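PDB 4NLC: ribosomal RNA processing protein 6 from Trypanosoma brucei brucei, which probably digests RNA from its 3' end as a 3'-5' exoribonuclease of the RRP6 family, seen here as its catalytic core. Local coordinates for residues Pro22-Glu27 against His39-Arg44; Glu92-Leu97 against His224-Val229; Arg296-Trp301 against Met352-Ile357. The protein carries 1 engineered substitution. One frame throughout, in Å; residues are numbered along the deposited sequence.

Overall arrangement
The three contacts follow one another along the chain, share no helix or strand and do not touch. Contact 1 lies near the N terminus, where a hairpin strand meets the start of helix 42-46; it is partly buried, mixing aromatic and proline packing with a salt bridge at its outer end. Contact 2, centred about 24 Å from the centre of contact 1, is buried in the exonuclease fold: aliphatic packing joins central strand 92-100 to helix 226-238, and no hydrogen bond crosses. Contact 3 belongs to the HRDC domain, its centre about 47 Å from that of contact 2, on the opposite side of the chain's centre. No hydrogen bond crosses it either, but two helices meet there around a tryptophan, with a glutamate and a lysine at its exposed margins.

Contact 1 (Pro22-Glu27 against His39-Arg44); sequences PVYYDE and HPFAER
Tyr24 lies against Pro40 and Phe41, its aromatic ring sliding past the pyrrolidine in the opposite direction. Its CG stands between the backbone N and the carbonyl carbon (chi1 65°), which sets the ring against Pro40 and Phe41. Followed outward from CB, the ring first has CG and CD1 beside Pro40 CG, with Tyr24 CD1 3.8 Å from Pro40 CG. On the other rim, Tyr24 CD2 is 3.6 Å from Phe41 CE2. Farther out CE1 and CZ reach Pro40 CB, with Tyr24 CZ 3.4 Å from Pro40 CB, and at the tip Tyr24 OH is still 3.5 Å from Pro40 CB. Pro40 CB therefore covers one face of the Tyr24 ring in a CH-pi contact, displaced from the centroid toward the rim. The rings of Tyr24 and Phe41 make an oblique pair, planes 77° apart. Strand 23-25 is one arm of a two-stranded antiparallel beta hairpin with strand 31-33; the other segment opens with a type I turn, His39 to Ala42, and Phe41 is the N-cap of helix 42-46. Tyr165 packs on Pro22, Tyr24 and Pro40 and meets the Phe41 ring. Beyond the rings Glu27 and Arg44 meet tip to tip in a salt bridge, Glu27 OE1 to Arg44 NH1 2.7 Å. Arg44 NH1 also donates to the syn lone pair of Glu27 OE2, at 3.0 Å, so both oxygens of the carboxylate hold one nitrogen. Phe41 CE1 sits over one face of the Arg44 guanidinium, 3.5 Å above its plane and offset toward its rim.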
loop_
_atom_site.group_PDB
_atom_site.type_symbol
_atom_site.label_atom_id
_atom_site.label_comp_id
_atom_site.label_asym_id
_atom_site.label_seq_id
_atom_site.Cartn_x
_atom_site.Cartn_y
_atom_site.Cartn_z
ATOM N N PRO A 22 -15.663 -5.005 -0.568
ATOM C CA PRO A 22 -14.749 -5.886 0.172
ATOM C C PRO A 22 -15.308 -7.265 0.485
ATOM O O PRO A 22 -16.454 -7.385 0.887
ATOM C CB PRO A 22 -14.478 -5.100 1.462
ATOM C CG PRO A 22 -15.692 -4.293 1.667
ATOM C CD PRO A 22 -16.265 -3.982 0.311
ATOM N N VAL A 23 -14.493 -8.293 0.284
ATOM C CA VAL A 23 -14.770 -9.679 0.665
ATOM C C VAL A 23 -13.835 -9.831 1.866
ATOM O O VAL A 23 -12.646 -9.509 1.751
ATOM C CB VAL A 23 -14.465 -10.723 -0.448
ATOM C CG1 VAL A 23 -14.590 -12.147 0.091
ATOM C CG2 VAL A 23 -15.395 -10.530 -1.648
ATOM N N TYR A 24 -14.370 -10.242 3.030
ATOM C CA TYR A 24 -13.540 -10.320 4.236
ATOM C C TYR A 24 -13.985 -11.427 5.205
ATOM O O TYR A 24 -15.152 -11.837 5.223
ATOM C CB TYR A 24 -13.547 -8.944 4.953
ATOM C CG TYR A 24 -14.917 -8.572 5.474
ATOM C CD1 TYR A 24 -15.901 -8.078 4.615
ATOM C CD2 TYR A 24 -15.271 -8.818 6.796
ATOM C CE1 TYR A 24 -17.198 -7.843 5.062
ATOM C CE2 TYR A 24 -16.540 -8.507 7.273
ATOM C CZ TYR A 24 -17.509 -8.050 6.398
ATOM O OH TYR A 24 -18.773 -7.797 6.856
ATOM N N TYR A 25 -13.055 -11.817 6.084
ATOM C CA TYR A 25 -13.260 -12.823 7.107
ATOM C C TYR A 25 -13.275 -12.242 8.522
ATOM O O TYR A 25 -12.508 -11.322 8.838
ATOM C CB TYR A 25 -12.198 -13.912 6.979
ATOM C CG TYR A 25 -12.385 -14.793 5.763
ATOM C CD1 TYR A 25 -12.063 -14.334 4.481
ATOM C CD2 TYR A 25 -12.844 -16.101 5.891
ATOM C CE1 TYR A 25 -12.212 -15.153 3.363
ATOM C CE2 TYR A 25 -12.966 -16.937 4.784
ATOM C CZ TYR A 25 -12.654 -16.457 3.522
ATOM O OH TYR A 25 -12.788 -17.288 2.436
ATOM N N ASP A 26 -14.109 -12.811 9.386
ATOM C CA ASP A 26 -14.149 -12.365 10.779
ATOM C C ASP A 26 -13.122 -13.169 11.595
ATOM O O ASP A 26 -12.306 -13.887 10.998
ATOM C CB ASP A 26 -15.578 -12.447 11.363
ATOM C CG ASP A 26 -16.251 -13.815 11.251
ATOM O OD1 ASP A 26 -15.522 -14.839 11.179
ATOM O OD2 ASP A 26 -17.502 -13.856 11.176
ATOM N N GLU A 27 -13.171 -13.061 12.944
ATOM C CA GLU A 27 -12.262 -13.753 13.865
ATOM C C GLU A 27 -12.554 -15.245 13.985
ATOM O O GLU A 27 -11.729 -15.981 14.525
ATOM C CB GLU A 27 -12.201 -13.080 15.252
ATOM C CG GLU A 27 -13.535 -12.867 15.930
ATOM C CD GLU A 27 -14.146 -11.524 15.605
ATOM O OE1 GLU A 27 -13.979 -10.592 16.421
ATOM O OE2 GLU A 27 -14.744 -11.384 14.515
ATOM N N HIS A 39 -17.090 0.604 5.338
ATOM C CA HIS A 39 -16.018 -0.062 6.060
ATOM C C HIS A 39 -16.757 -1.112 6.920
ATOM O O HIS A 39 -17.587 -0.723 7.749
ATOM C CB HIS A 39 -15.313 0.974 6.934
ATOM C CG HIS A 39 -14.098 0.487 7.639
ATOM N ND1 HIS A 39 -14.148 -0.578 8.529
ATOM C CD2 HIS A 39 -12.851 1.008 7.639
ATOM C CE1 HIS A 39 -12.931 -0.664 9.036
ATOM N NE2 HIS A 39 -12.112 0.264 8.515
ATOM N N PRO A 40 -16.516 -2.430 6.729
ATOM C CA PRO A 40 -17.330 -3.431 7.448
ATOM C C PRO A 40 -17.078 -3.546 8.949
ATOM O O PRO A 40 -17.889 -4.135 9.653
ATOM C CB PRO A 40 -17.043 -4.726 6.702
ATOM C CG PRO A 40 -15.718 -4.536 6.096
ATOM C CD PRO A 40 -15.597 -3.082 5.769
ATOM N N PHE A 41 -15.993 -2.969 9.445
ATOM C CA PHE A 41 -15.740 -2.979 10.885
ATOM C C PHE A 41 -15.919 -1.577 11.521
ATOM O O PHE A 41 -15.486 -1.369 12.646
ATOM C CB PHE A 41 -14.371 -3.606 11.195
ATOM C CG PHE A 41 -14.401 -5.094 10.980
ATOM C CD1 PHE A 41 -15.002 -5.937 11.911
ATOM C CD2 PHE A 41 -13.879 -5.654 9.821
ATOM C CE1 PHE A 41 -15.074 -7.318 11.683
ATOM C CE2 PHE A 41 -13.919 -7.032 9.613
ATOM C CZ PHE A 41 -14.539 -7.853 10.529
ATOM N N ALA A 42 -16.586 -0.637 10.821
ATOM C CA ALA A 42 -16.769 0.737 11.328
ATOM C C ALA A 42 -17.442 0.795 12.695
ATOM O O ALA A 42 -16.928 1.462 13.583
ATOM C CB ALA A 42 -17.509 1.610 10.320
ATOM N N GLU A 43 -18.520 0.032 12.883
ATOM C CA GLU A 43 -19.272 -0.034 14.145
ATOM C C GLU A 43 -18.430 -0.647 15.279
ATOM O O GLU A 43 -18.450 -0.133 16.388
ATOM C CB GLU A 43 -20.598 -0.805 13.971
ATOM C CG GLU A 43 -21.497 -0.253 12.880
ATOM C CD GLU A 43 -21.337 -0.856 11.491
ATOM O OE1 GLU A 43 -20.259 -1.421 11.179
ATOM O OE2 GLU A 43 -22.301 -0.738 10.700
ATOM N N ARG A 44 -17.670 -1.720 14.994
ATOM C CA ARG A 44 -16.809 -2.329 16.016
ATOM C C ARG A 44 -15.669 -1.382 16.460
ATOM O O ARG A 44 -15.441 -1.244 17.662
ATOM C CB ARG A 44 -16.263 -3.678 15.548
ATOM C CG ARG A 44 -15.791 -4.542 16.699
ATOM C CD ARG A 44 -15.289 -5.886 16.225
ATOM N NE ARG A 44 -16.352 -6.769 15.737
ATOM C CZ ARG A 44 -16.121 -7.953 15.188
ATOM N NH1 ARG A 44 -14.883 -8.407 15.076
ATOM N NH2 ARG A 44 -17.128 -8.697 14.751
#

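Contact 2 (Glu92-Leu97 against His224-Val229); sequences EIAVDL and HFLLYV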
loop_
_atom_site.group_PDB
_atom_site.type_symbol
_atom_site.label_atom_id
_atom_site.label_comp_id
_atom_site.label_asym_id
_atom_site.label_seq_id
_atom_site.Cartn_x
_atom_site.Cartn_y
_atom_site.Cartn_z
ATOM N N GLU A 92 0.973 -6.247 22.205
ATOM C CA GLU A 92 1.364 -5.284 21.192
ATOM C C GLU A 92 2.333 -5.893 20.192
ATOM O O GLU A 92 3.259 -6.616 20.572
ATOM C CB GLU A 92 1.877 -3.937 21.754
ATOM C CG GLU A 92 3.221 -3.966 22.457
ATOM C CD GLU A 92 3.203 -4.447 23.890
ATOM O OE1 GLU A 92 2.173 -4.249 24.577
ATOM O OE2 GLU A 92 4.213 -5.055 24.315
ATOM N N ILE A 93 2.094 -5.607 18.898
ATOM C CA ILE A 93 2.928 -6.107 17.797
ATOM C C ILE A 93 3.187 -4.953 16.878
ATOM O O ILE A 93 2.338 -4.058 16.796
ATOM C CB ILE A 93 2.293 -7.317 17.036
ATOM C CG1 ILE A 93 1.063 -6.890 16.171
ATOM C CG2 ILE A 93 1.960 -8.504 17.982
ATOM C CD1 ILE A 93 0.409 -8.014 15.302
ATOM N N ALA A 94 4.348 -4.970 16.180
ATOM C CA ALA A 94 4.743 -3.923 15.224
ATOM C C ALA A 94 4.561 -4.513 13.849
ATOM O O ALA A 94 4.983 -5.646 13.610
ATOM C CB ALA A 94 6.190 -3.524 15.433
ATOM N N VAL A 95 3.881 -3.774 12.962
ATOM C CA VAL A 95 3.578 -4.229 11.620
ATOM C C VAL A 95 4.019 -3.189 10.575
ATOM O O VAL A 95 3.933 -1.976 10.802
ATOM C CB VAL A 95 2.065 -4.608 11.453
ATOM C CG1 VAL A 95 1.801 -5.300 10.105
ATOM C CG2 VAL A 95 1.541 -5.476 12.613
ATOM N N ASP A 96 4.469 -3.685 9.418
ATOM C CA ASP A 96 4.786 -2.913 8.223
ATOM C C ASP A 96 4.511 -3.777 6.972
ATOM O O ASP A 96 4.350 -4.995 7.066
ATOM C CB ASP A 96 6.212 -2.328 8.239
ATOM C CG ASP A 96 6.462 -1.227 7.201
ATOM O OD1 ASP A 96 5.470 -0.581 6.753
ATOM O OD2 ASP A 96 7.647 -1.002 6.847
ATOM N N LEU A 97 4.416 -3.139 5.815
ATOM C CA LEU A 97 4.139 -3.836 4.567
ATOM C C LEU A 97 5.067 -3.325 3.485
ATOM O O LEU A 97 5.430 -2.147 3.503
ATOM C CB LEU A 97 2.686 -3.529 4.112
ATOM C CG LEU A 97 1.475 -3.898 4.982
ATOM C CD1 LEU A 97 0.185 -3.414 4.328
ATOM C CD2 LEU A 97 1.342 -5.379 5.153
ATOM N N HIS A 224 11.581 -4.227 13.597
ATOM C CA HIS A 224 12.463 -4.629 14.707
ATOM C C HIS A 224 12.600 -3.595 15.852
ATOM O O HIS A 224 12.618 -3.989 17.027
ATOM C CB HIS A 224 13.835 -5.006 14.152
ATOM C CG HIS A 224 14.797 -5.448 15.205
ATOM N ND1 HIS A 224 14.845 -6.755 15.629
ATOM C CD2 HIS A 224 15.704 -4.721 15.904
ATOM C CE1 HIS A 224 15.777 -6.791 16.568
ATOM N NE2 HIS A 224 16.311 -5.583 16.775
ATOM N N PHE A 225 12.629 -2.290 15.519
ATOM C CA PHE A 225 12.787 -1.239 16.537
ATOM C C PHE A 225 11.473 -0.522 16.913
ATOM O O PHE A 225 11.472 0.320 17.817
ATOM C CB PHE A 225 13.834 -0.193 16.082
ATOM C CG PHE A 225 15.114 -0.764 15.504
ATOM C CD1 PHE A 225 16.190 -1.079 16.327
ATOM C CD2 PHE A 225 15.263 -0.933 14.135
ATOM C CE1 PHE A 225 17.378 -1.574 15.791
ATOM C CE2 PHE A 225 16.435 -1.475 13.609
ATOM C CZ PHE A 225 17.497 -1.751 14.434
ATOM N N LEU A 226 10.380 -0.843 16.214
ATOM C CA LEU A 226 9.120 -0.146 16.334
ATOM C C LEU A 226 8.435 -0.277 17.697
ATOM O O LEU A 226 7.835 0.699 18.155
ATOM C CB LEU A 226 8.168 -0.522 15.187
ATOM C CG LEU A 226 7.020 0.479 14.878
ATOM C CD1 LEU A 226 7.536 1.930 14.784
ATOM C CD2 LEU A 226 6.307 0.114 13.578
ATOM N N LEU A 227 8.535 -1.427 18.371
ATOM C CA LEU A 227 7.901 -1.519 19.698
ATOM C C LEU A 227 8.640 -0.714 20.759
ATOM O O LEU A 227 7.990 -0.183 21.640
ATOM C CB LEU A 227 7.670 -2.957 20.148
ATOM C CG LEU A 227 6.683 -3.765 19.313
ATOM C CD1 LEU A 227 6.694 -5.211 19.753
ATOM C CD2 LEU A 227 5.294 -3.162 19.347
ATOM N N TYR A 228 9.974 -0.574 20.649
ATOM C CA TYR A 228 10.754 0.278 21.575
ATOM C C TYR A 228 10.382 1.725 21.327
ATOM O O TYR A 228 10.197 2.465 22.281
ATOM C CB TYR A 228 12.266 0.096 21.407
ATOM C CG TYR A 228 13.105 1.056 22.242
ATOM C CD1 TYR A 228 13.231 0.887 23.621
ATOM C CD2 TYR A 228 13.795 2.109 21.649
ATOM C CE1 TYR A 228 14.021 1.745 24.390
ATOM C CE2 TYR A 228 14.579 2.985 22.411
ATOM C CZ TYR A 228 14.694 2.790 23.780
ATOM O OH TYR A 228 15.480 3.626 24.532
ATOM N N VAL A 229 10.288 2.125 20.044
ATOM C CA VAL A 229 9.905 3.478 19.598
ATOM C C VAL A 229 8.526 3.787 20.177
ATOM O O VAL A 229 8.318 4.854 20.758
ATOM C CB VAL A 229 9.965 3.591 18.037
ATOM C CG1 VAL A 229 9.162 4.781 17.511
ATOM C CG2 VAL A 229 11.416 3.668 17.559
#
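Strand 92-97 runs extended beneath the first turn of helix 226-238, the backbones approaching to 5.9 Å between Ala94 CA and Leu226 CA. Glu92 and Ala94 direct their CB atoms toward the helix, Ile93 and Val95 theirs away from it. The small Ala94 side chain lets the helix come close: Ala94 CB is 3.6 Å from Leu226 CB and 3.9 Å from Leu227 CG, touching two consecutive helix residues at once. Leu226 has CG anti to the backbone N (chi1 -159°). Farther out, Leu226 CD2 lies 4.2 Å from Val95 O. Leu227 fans out over the strand backbone instead. Leu227 CD2 approaches the Ile93-Ala94 peptide, 3.7 Å from Ile93 C, while Leu227 CD1 lies 3.8 Å from Glu92 O. The aliphatic part of Glu92 crosses this side chain at a slant, Glu92 CG to Leu227 CD2 3.8 Å, before the chain bends at chi2 (-81°). The carboxylate belongs elsewhere: OE2 forms a salt bridge with Arg117 and OE1 accepts a hydrogen bond from Gln54. Both leucines also pack on Val147 of the neighbouring parallel strand 145-148, so the helix rests across two strands of the mixed sheet. Farther along, Asp96 has carboxylate oxygens close to those of Asp222 and Asp154. Such a cluster of acidic residues, held where a central strand and the helices over it meet, is characteristic of the RNase H-like fold of DEDD exonucleases, where such acids bind the catalytic metals, and Asp96 probably belongs to that site here.

Contact 3 (Arg296-Trp301 against Met352-Ile357); sequences REIFNW and MKLLQI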
loop_
_atom_site.group_PDB
_atom_site.type_symbol
_atom_site.label_atom_id
_atom_site.label_comp_id
_atom_site.label_asym_id
_atom_site.label_seq_id
_atom_site.Cartn_x
_atom_site.Cartn_y
_atom_site.Cartn_z
ATOM N N ARG A 296 -6.453 14.111 -24.343
ATOM C CA ARG A 296 -7.512 13.533 -23.525
ATOM C C ARG A 296 -7.835 12.097 -23.899
ATOM O O ARG A 296 -7.918 11.238 -23.007
ATOM C CB ARG A 296 -8.768 14.420 -23.579
ATOM C CG ARG A 296 -9.997 13.842 -22.845
ATOM C CD ARG A 296 -11.184 14.790 -22.888
ATOM N NE ARG A 296 -12.421 14.135 -22.453
ATOM C CZ ARG A 296 -13.556 14.778 -22.192
ATOM N NH1 ARG A 296 -13.621 16.101 -22.303
ATOM N NH2 ARG A 296 -14.633 14.105 -21.799
ATOM N N GLU A 297 -8.023 11.839 -25.208
ATOM C CA GLU A 297 -8.373 10.515 -25.739
ATOM C C GLU A 297 -7.237 9.496 -25.567
ATOM O O GLU A 297 -7.524 8.356 -25.220
ATOM C CB GLU A 297 -8.862 10.592 -27.193
ATOM C CG GLU A 297 -10.149 11.376 -27.418
ATOM C CD GLU A 297 -11.425 10.756 -26.883
ATOM O OE1 GLU A 297 -11.663 9.554 -27.140
ATOM O OE2 GLU A 297 -12.208 11.486 -26.231
ATOM N N ILE A 298 -5.962 9.898 -25.794
ATOM C CA ILE A 298 -4.811 9.010 -25.566
ATOM C C ILE A 298 -4.731 8.663 -24.056
ATOM O O ILE A 298 -4.546 7.502 -23.699
ATOM C CB ILE A 298 -3.468 9.598 -26.079
ATOM C CG1 ILE A 298 -3.431 9.729 -27.643
ATOM C CG2 ILE A 298 -2.259 8.794 -25.536
ATOM C CD1 ILE A 298 -3.424 8.379 -28.486
ATOM N N PHE A 299 -4.919 9.668 -23.190
ATOM C CA PHE A 299 -4.893 9.480 -21.753
ATOM C C PHE A 299 -6.012 8.544 -21.293
ATOM O O PHE A 299 -5.773 7.683 -20.451
ATOM C CB PHE A 299 -4.916 10.830 -21.000
ATOM C CG PHE A 299 -4.599 10.662 -19.528
ATOM C CD1 PHE A 299 -5.596 10.315 -18.615
ATOM C CD2 PHE A 299 -3.294 10.770 -19.065
ATOM C CE1 PHE A 299 -5.292 10.108 -17.262
ATOM C CE2 PHE A 299 -2.999 10.589 -17.709
ATOM C CZ PHE A 299 -3.996 10.251 -16.818
ATOM N N ASN A 300 -7.219 8.701 -21.845
ATOM C CA ASN A 300 -8.354 7.844 -21.479
ATOM C C ASN A 300 -8.181 6.446 -22.000
ATOM O O ASN A 300 -8.520 5.505 -21.289
ATOM C CB ASN A 300 -9.690 8.462 -21.876
ATOM C CG ASN A 300 -10.016 9.625 -20.989
ATOM O OD1 ASN A 300 -9.322 9.887 -20.001
ATOM N ND2 ASN A 300 -11.068 10.342 -21.304
ATOM N N TRP A 301 -7.579 6.306 -23.203
ATOM C CA TRP A 301 -7.244 5.003 -23.760
ATOM C C TRP A 301 -6.168 4.328 -22.861
ATOM O O TRP A 301 -6.257 3.124 -22.585
ATOM C CB TRP A 301 -6.717 5.127 -25.201
ATOM C CG TRP A 301 -6.300 3.795 -25.734
ATOM C CD1 TRP A 301 -7.113 2.855 -26.289
ATOM C CD2 TRP A 301 -5.019 3.164 -25.555
ATOM N NE1 TRP A 301 -6.415 1.689 -26.496
ATOM C CE2 TRP A 301 -5.126 1.853 -26.064
ATOM C CE3 TRP A 301 -3.783 3.589 -25.034
ATOM C CZ2 TRP A 301 -4.038 0.971 -26.100
ATOM C CZ3 TRP A 301 -2.708 2.710 -25.053
ATOM C CH2 TRP A 301 -2.838 1.422 -25.590
ATOM N N MET A 352 -2.800 0.497 -33.910
ATOM C CA MET A 352 -3.803 0.913 -34.899
ATOM C C MET A 352 -4.943 1.704 -34.258
ATOM O O MET A 352 -5.495 2.614 -34.892
ATOM C CB MET A 352 -4.304 -0.278 -35.739
ATOM C CG MET A 352 -3.209 -0.914 -36.622
ATOM S SD MET A 352 -2.147 0.244 -37.562
ATOM C CE MET A 352 -3.287 0.766 -38.846
ATOM N N LYS A 353 -5.250 1.396 -32.986
ATOM C CA LYS A 353 -6.256 2.101 -32.181
ATOM C C LYS A 353 -5.728 3.511 -31.820
ATOM O O LYS A 353 -6.479 4.483 -31.907
ATOM C CB LYS A 353 -6.597 1.290 -30.904
ATOM C CG LYS A 353 -7.737 1.871 -30.071
ATOM C CD LYS A 353 -8.831 0.842 -29.769
ATOM C CE LYS A 353 -8.536 -0.047 -28.576
ATOM N NZ LYS A 353 -9.649 -0.995 -28.308
ATOM N N LEU A 354 -4.434 3.614 -31.410
ATOM C CA LEU A 354 -3.802 4.902 -31.075
ATOM C C LEU A 354 -3.754 5.773 -32.324
ATOM O O LEU A 354 -4.050 6.968 -32.262
ATOM C CB LEU A 354 -2.383 4.708 -30.523
ATOM C CG LEU A 354 -2.241 3.993 -29.198
ATOM C CD1 LEU A 354 -0.790 3.646 -28.936
ATOM C CD2 LEU A 354 -2.740 4.847 -28.073
ATOM N N LEU A 355 -3.429 5.154 -33.459
ATOM C CA LEU A 355 -3.393 5.780 -34.778
ATOM C C LEU A 355 -4.799 6.246 -35.205
ATOM O O LEU A 355 -4.924 7.308 -35.808
ATOM C CB LEU A 355 -2.798 4.785 -35.789
ATOM C CG LEU A 355 -2.588 5.250 -37.223
ATOM C CD1 LEU A 355 -1.802 6.542 -37.274
ATOM C CD2 LEU A 355 -1.911 4.172 -38.046
ATOM N N GLN A 356 -5.852 5.492 -34.849
ATOM C CA GLN A 356 -7.227 5.887 -35.189
ATOM C C GLN A 356 -7.648 7.141 -34.407
ATOM O O GLN A 356 -8.318 8.026 -34.967
ATOM C CB GLN A 356 -8.219 4.721 -34.962
ATOM C CG GLN A 356 -9.507 4.852 -35.787
ATOM C CD GLN A 356 -9.251 5.199 -37.236
ATOM O OE1 GLN A 356 -8.581 4.468 -37.991
ATOM N NE2 GLN A 356 -9.760 6.344 -37.645
ATOM N N ILE A 357 -7.219 7.220 -33.118
ATOM C CA ILE A 357 -7.465 8.356 -32.214
ATOM C C ILE A 357 -6.952 9.641 -32.865
ATOM O O ILE A 357 -7.680 10.626 -32.921
ATOM C CB ILE A 357 -6.862 8.123 -30.787
ATOM C CG1 ILE A 357 -7.713 7.103 -29.988
ATOM C CG2 ILE A 357 -6.702 9.456 -30.009
ATOM C CD1 ILE A 357 -7.022 6.492 -28.701
#
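Ile298 and Trp301 on one helix and Leu354 and Ile357 on the other carry an apolar helix-helix contact within the HRDC domain, between helices 289-309 and 351-359. The local axes approach to 10.2 Å and run nearly antiparallel, at 154°. Trp301 provides the broadest surface. Its CG lies anti to the backbone N, and the indole reaches across to the other helix, where Leu354 CD2 rests over one face of the six-membered ring. In this CH-pi contact Leu354 CD2 is 3.8 Å from the centroid of the Trp301 six-membered ring, 24° off the normal, and 3.5 Å from Trp301 CE3. Lys353 approaches from another direction: Lys353 CE lies near the indole plane, at the edge, 3.4 Å from Trp301 NE1. What touches the tryptophan is thus the aliphatic chain of the lysine, bent at chi2 and chi3. HRDC domains are small helical bundles, and here a helix near the end of the chain packs back on the long helix 289-309, some fifty residues earlier. Met317 fills in beside Ile298, Trp301 and Leu354, while Val322 and Ile325 of helix 319-328 meet Ile298 and Val336 of helix 333-339 meets Leu354. Helix 319-328 also carries Ser321, an engineered residue. Leu354 CD2 serves a second partner, Ile298 CD1, at 3.6 Å, the two side chains crossing at about a right angle. Ile357 divides its branches: Ile357 CG2 is 3.8 Å from Ile298 CD1 and 3.7 Å from Glu297 CB, whereas Ile357 CD1 is 3.8 Å from Trp301 CB. Glu297 is exposed and meets the other helix through CB alone.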